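Local coordinates for protein glycerol dehydrogenase (Bacillus coagulans, PDB 6CSJ) that probably catalyses NAD-dependent oxidation of glycerol and related polyols to ketones and, as a double mutant, has acquired D-lactate dehydrogenase activity, at residues E26-K31 / N146-I151; S19-Y24 / V87-G92. The protein carries 2 engineered substitutions. All coordinates share one frame; numbering follows the deposited sequence.

Contact 1: E26-K31 / N146-I151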
loop_
_atom_site.group_PDB
_atom_site.type_symbol
_atom_site.label_atom_id
_atom_site.label_comp_id
_atom_site.label_asym_id
_atom_site.label_seq_id
_atom_site.Cartn_x
_atom_site.Cartn_y
_atom_site.Cartn_z
ATOM N N GLU A 26 15.886 7.980 19.015
ATOM C CA GLU A 26 17.101 7.856 19.854
ATOM C C GLU A 26 17.878 6.533 19.660
ATOM O O GLU A 26 19.087 6.516 19.837
ATOM C CB GLU A 26 16.770 8.078 21.348
ATOM C CG GLU A 26 16.357 9.499 21.757
ATOM C CD GLU A 26 17.401 10.577 21.508
ATOM O OE1 GLU A 26 18.607 10.256 21.373
ATOM O OE2 GLU A 26 16.988 11.756 21.425
ATOM N N ARG A 27 17.199 5.442 19.300
ATOM C CA ARG A 27 17.882 4.174 18.981
ATOM C C ARG A 27 18.710 4.231 17.691
ATOM O O ARG A 27 19.647 3.458 17.534
ATOM C CB ARG A 27 16.882 3.020 18.849
ATOM C CG ARG A 27 16.150 2.649 20.128
ATOM C CD ARG A 27 15.353 1.381 19.925
ATOM N NE ARG A 27 14.292 1.187 20.906
ATOM C CZ ARG A 27 13.501 0.105 20.958
ATOM N NH1 ARG A 27 13.641 -0.899 20.085
ATOM N NH2 ARG A 27 12.555 0.016 21.893
ATOM N N LEU A 28 18.334 5.119 16.771
ATOM C CA LEU A 28 18.986 5.253 15.462
ATOM C C LEU A 28 19.938 6.433 15.351
ATOM O O LEU A 28 20.895 6.361 14.593
ATOM C CB LEU A 28 17.925 5.366 14.358
ATOM C CG LEU A 28 17.014 4.149 14.239
ATOM C CD1 LEU A 28 15.867 4.439 13.281
ATOM C CD2 LEU A 28 17.811 2.923 13.826
ATOM N N GLY A 29 19.654 7.528 16.058
ATOM C CA GLY A 29 20.543 8.693 16.079
ATOM C C GLY A 29 20.224 9.750 17.130
ATOM O O GLY A 29 19.230 9.668 17.856
ATOM N N LYS A 30 21.103 10.758 17.200
ATOM C CA LYS A 30 20.992 11.844 18.176
ATOM C C LYS A 30 20.044 12.978 17.772
ATOM O O LYS A 30 19.573 13.692 18.641
ATOM C CB LYS A 30 22.391 12.395 18.468
ATOM C CG LYS A 30 23.184 11.494 19.418
ATOM C CD LYS A 30 23.773 10.198 18.862
ATOM C CE LYS A 30 23.905 9.152 19.979
ATOM N NZ LYS A 30 25.044 8.201 19.822
ATOM N N LYS A 31 19.782 13.128 16.478
ATOM C CA LYS A 31 19.032 14.275 15.962
ATOM C C LYS A 31 18.082 13.865 14.825
ATOM O O LYS A 31 18.523 13.516 13.734
ATOM C CB LYS A 31 20.029 15.340 15.482
ATOM C CG LYS A 31 19.424 16.621 14.918
ATOM C CD LYS A 31 18.824 17.488 16.005
ATOM C CE LYS A 31 18.042 18.658 15.411
ATOM N NZ LYS A 31 18.895 19.694 14.775
ATOM N N ASN A 146 14.687 -1.433 2.594
ATOM C CA ASN A 146 13.392 -1.092 3.157
ATOM C C ASN A 146 13.613 -0.122 4.309
ATOM O O ASN A 146 14.644 -0.188 4.963
ATOM C CB ASN A 146 12.667 -2.330 3.678
ATOM C CG ASN A 146 12.296 -3.316 2.583
ATOM O OD1 ASN A 146 13.146 -4.041 2.083
ATOM N ND2 ASN A 146 11.021 -3.359 2.228
ATOM N N PRO A 147 12.648 0.777 4.573
ATOM C CA PRO A 147 12.812 1.736 5.669
ATOM C C PRO A 147 13.198 1.046 6.966
ATOM O O PRO A 147 12.719 -0.061 7.239
ATOM C CB PRO A 147 11.421 2.371 5.808
ATOM C CG PRO A 147 10.491 1.513 4.990
ATOM C CD PRO A 147 11.338 0.929 3.907
ATOM N N THR A 148 14.064 1.689 7.752
ATOM C CA THR A 148 14.609 1.078 8.959
ATOM C C THR A 148 13.492 0.666 9.941
ATOM O O THR A 148 13.436 -0.491 10.333
ATOM C CB THR A 148 15.634 2.011 9.653
ATOM O OG1 THR A 148 16.383 2.738 8.663
ATOM C CG2 THR A 148 16.607 1.211 10.533
ATOM N N PHE A 149 12.616 1.603 10.316
ATOM C CA PHE A 149 11.465 1.325 11.182
ATOM C C PHE A 149 10.183 1.748 10.472
ATOM O O PHE A 149 10.146 2.789 9.819
ATOM C CB PHE A 149 11.460 2.106 12.517
ATOM C CG PHE A 149 12.629 1.855 13.447
ATOM C CD1 PHE A 149 13.549 0.819 13.271
ATOM C CD2 PHE A 149 12.766 2.667 14.581
ATOM C CE1 PHE A 149 14.606 0.642 14.163
ATOM C CE2 PHE A 149 13.815 2.484 15.476
ATOM C CZ PHE A 149 14.735 1.470 15.266
ATOM N N VAL A 150 9.136 0.944 10.648
ATOM C CA VAL A 150 7.774 1.334 10.343
ATOM C C VAL A 150 7.014 1.368 11.676
ATOM O O VAL A 150 7.062 0.392 12.427
ATOM C CB VAL A 150 7.107 0.342 9.372
ATOM C CG1 VAL A 150 5.680 0.774 9.050
ATOM C CG2 VAL A 150 7.947 0.219 8.108
ATOM N N ILE A 151 6.332 2.482 11.959
ATOM C CA ILE A 151 5.609 2.677 13.217
ATOM C C ILE A 151 4.131 2.965 12.954
ATOM O O ILE A 151 3.813 3.940 12.280
ATOM C CB ILE A 151 6.227 3.821 14.057
ATOM C CG1 ILE A 151 7.644 3.419 14.502
ATOM C CG2 ILE A 151 5.352 4.136 15.283
ATOM C CD1 ILE A 151 8.393 4.486 15.262
#
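L28 lies over one face of the F149 ring, an apolar helix-on-strand contact that illustrates how the Rossmann-like alpha/beta domain of iron-containing alcohol dehydrogenases covers its parallel sheet. The methyl CD1 of L28 stands 3.7 Å from the centroid of the F149 ring, 16° off the ring normal, a CH-pi contact. CG and CD2 of L28 settle nearer the far rim, each 3.7 Å from F149 CZ. R27 approaches the rim instead, its CB 4.5 Å from F149 CZ, a looser touch. With CG of F149 anti to the carbonyl carbon (chi1 -61°), the ring runs on toward L28, and I112 of the next strand and Y24 of the helix also pack on this phenylalanine. Cut back to an alanine, F149 would lose its ring, which is likely to leave CD1 of L28 without a face to rest on and to open a gap between helix 21-28 and strand 149-153. What positions T148 is its OG1, hydrogen-bonded to the backbone N of V111, while its methyl turns to the helix. There CG2 of T148 meets CD2 of L28 tip to tip at 3.9 Å.

Contact 2: S19-Y24 / V87-G92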
loop_
_atom_site.group_PDB
_atom_site.type_symbol
_atom_site.label_atom_id
_atom_site.label_comp_id
_atom_site.label_asym_id
_atom_site.label_seq_id
_atom_site.Cartn_x
_atom_site.Cartn_y
_atom_site.Cartn_z
ATOM N N SER A 19 3.689 9.032 20.729
ATOM C CA SER A 19 4.093 9.590 22.022
ATOM C C SER A 19 5.428 9.020 22.506
ATOM O O SER A 19 6.022 9.584 23.409
ATOM C CB SER A 19 3.020 9.344 23.096
ATOM O OG SER A 19 3.106 8.015 23.599
ATOM N N ARG A 20 5.877 7.902 21.932
ATOM C CA ARG A 20 7.208 7.342 22.195
ATOM C C ARG A 20 8.156 7.508 20.998
ATOM O O ARG A 20 9.176 6.802 20.915
ATOM C CB ARG A 20 7.095 5.849 22.557
ATOM C CG ARG A 20 6.443 5.575 23.901
ATOM C CD ARG A 20 6.098 4.099 24.093
ATOM N NE ARG A 20 4.760 3.939 24.692
ATOM C CZ ARG A 20 3.599 3.792 24.037
ATOM N NH1 ARG A 20 3.531 3.776 22.719
ATOM N NH2 ARG A 20 2.476 3.678 24.734
ATOM N N LEU A 21 7.861 8.449 20.092
ATOM C CA LEU A 21 8.674 8.619 18.887
ATOM C C LEU A 21 10.140 8.877 19.223
ATOM O O LEU A 21 11.027 8.313 18.573
ATOM C CB LEU A 21 8.136 9.744 17.998
ATOM C CG LEU A 21 8.914 10.036 16.702
ATOM C CD1 LEU A 21 9.078 8.777 15.848
ATOM C CD2 LEU A 21 8.224 11.126 15.901
ATOM N N SER A 22 10.378 9.709 20.242
ATOM C CA SER A 22 11.734 10.027 20.709
ATOM C C SER A 22 12.507 8.804 21.180
ATOM O O SER A 22 13.702 8.716 20.950
ATOM C CB SER A 22 11.705 11.090 21.821
ATOM O OG SER A 22 11.155 10.587 23.016
ATOM N N ALA A 23 11.836 7.854 21.821
ATOM C CA ALA A 23 12.493 6.597 22.212
ATOM C C ALA A 23 12.988 5.813 20.983
ATOM O O ALA A 23 14.078 5.224 21.023
ATOM C CB ALA A 23 11.565 5.742 23.057
ATOM N N TYR A 24 12.205 5.832 19.899
ATOM C CA TYR A 24 12.581 5.136 18.655
ATOM C C TYR A 24 13.667 5.881 17.853
ATOM O O TYR A 24 14.651 5.253 17.441
ATOM C CB TYR A 24 11.341 4.827 17.794
ATOM C CG TYR A 24 10.339 3.933 18.512
ATOM C CD1 TYR A 24 10.694 2.647 18.920
ATOM C CD2 TYR A 24 9.045 4.387 18.813
ATOM C CE1 TYR A 24 9.796 1.830 19.598
ATOM C CE2 TYR A 24 8.140 3.578 19.494
ATOM C CZ TYR A 24 8.527 2.304 19.898
ATOM O OH TYR A 24 7.631 1.492 20.564
ATOM N N VAL A 87 18.908 10.964 11.447
ATOM C CA VAL A 87 17.767 10.059 11.227
ATOM C C VAL A 87 16.581 10.882 10.712
ATOM O O VAL A 87 16.339 11.998 11.179
ATOM C CB VAL A 87 17.399 9.242 12.504
ATOM C CG1 VAL A 87 17.109 10.146 13.696
ATOM C CG2 VAL A 87 16.219 8.316 12.249
ATOM N N VAL A 88 15.858 10.343 9.732
ATOM C CA VAL A 88 14.723 11.054 9.131
ATOM C C VAL A 88 13.420 10.314 9.444
ATOM O O VAL A 88 13.379 9.086 9.456
ATOM C CB VAL A 88 14.919 11.294 7.606
ATOM C CG1 VAL A 88 15.290 10.010 6.872
ATOM C CG2 VAL A 88 13.680 11.942 6.986
ATOM N N VAL A 89 12.368 11.080 9.715
ATOM C CA VAL A 89 11.059 10.539 10.037
ATOM C C VAL A 89 10.048 11.167 9.095
ATOM O O VAL A 89 10.075 12.380 8.880
ATOM C CB VAL A 89 10.650 10.836 11.499
ATOM C CG1 VAL A 89 9.301 10.194 11.822
ATOM C CG2 VAL A 89 11.734 10.367 12.467
ATOM N N GLY A 90 9.167 10.332 8.542
ATOM C CA GLY A 90 8.010 10.791 7.774
ATOM C C GLY A 90 6.754 10.384 8.511
ATOM O O GLY A 90 6.659 9.257 8.986
ATOM N N ILE A 91 5.800 11.309 8.620
ATOM C CA ILE A 91 4.535 11.071 9.304
ATOM C C ILE A 91 3.416 11.568 8.400
ATOM O O ILE A 91 3.365 12.747 8.065
ATOM C CB ILE A 91 4.467 11.792 10.684
ATOM C CG1 ILE A 91 5.737 11.522 11.517
ATOM C CG2 ILE A 91 3.225 11.348 11.467
ATOM C CD1 ILE A 91 5.772 12.229 12.857
ATOM N N GLY A 92 2.525 10.663 7.994
ATOM C CA GLY A 92 1.413 11.025 7.121
ATOM C C GLY A 92 1.091 9.969 6.088
ATOM O O GLY A 92 1.266 8.777 6.324
#
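V89 and I91 meet L21 from alternate positions of strand 87-92, a small example of how a helix sits on the parallel sheet of a Rossmann-like, probably NAD-binding domain through every second side chain. At V87, where the segment begins, the backbone pairs with F33 of strand 32-36, and V88 bonds on the other flank to P110 and I112. V89 is the first to touch: its CG1 lies 4.3 Å from CD1 of L21, a light apolar contact. With CG anti to the backbone N of L21 (chi1 179°), the leucine fork is carried out from the first turn of the helix to the strand. Past G90, I91 extends its CD1 to 4.1 Å from CD2 of L21, the two side chains reaching toward each other tip to tip. One leucine thus divides its methyls between two strand residues. G92 ends the strand in a backbone shape where any side chain would collide with the O of I91; the turn that follows, before helix 94-106, probably binds the NAD pyrophosphate, as in relatives. The contact is wholly apolar and buried. I34 of strand 32-36 touches both L21 and I91, while helix 38-51 closes in through S51 on L21 and through V40 and V48 on I91.

How the contacts relate
Contacts 1 and 2 lie about 7 Å apart between centres and share helix 21-28, whose start serves contact 2 and whose later part serves contact 1. Both reach the same six-stranded parallel sheet, in which strand 111-115 separates strands 87-92 and 149-153. Along the chain the segments alternate, 19-24, 26-31, 87-92, 146-151, so the two closures cross. The contacts also touch directly: CD1 of I151 packs 3.6 Å from CD2 of Y24, and CB of L28 lies 4.0 Å from CG2 of V87. A single short helix thereby spans several strands that are distant in sequence, joining segments up to more than 100 residues apart within one probably NAD-binding domain.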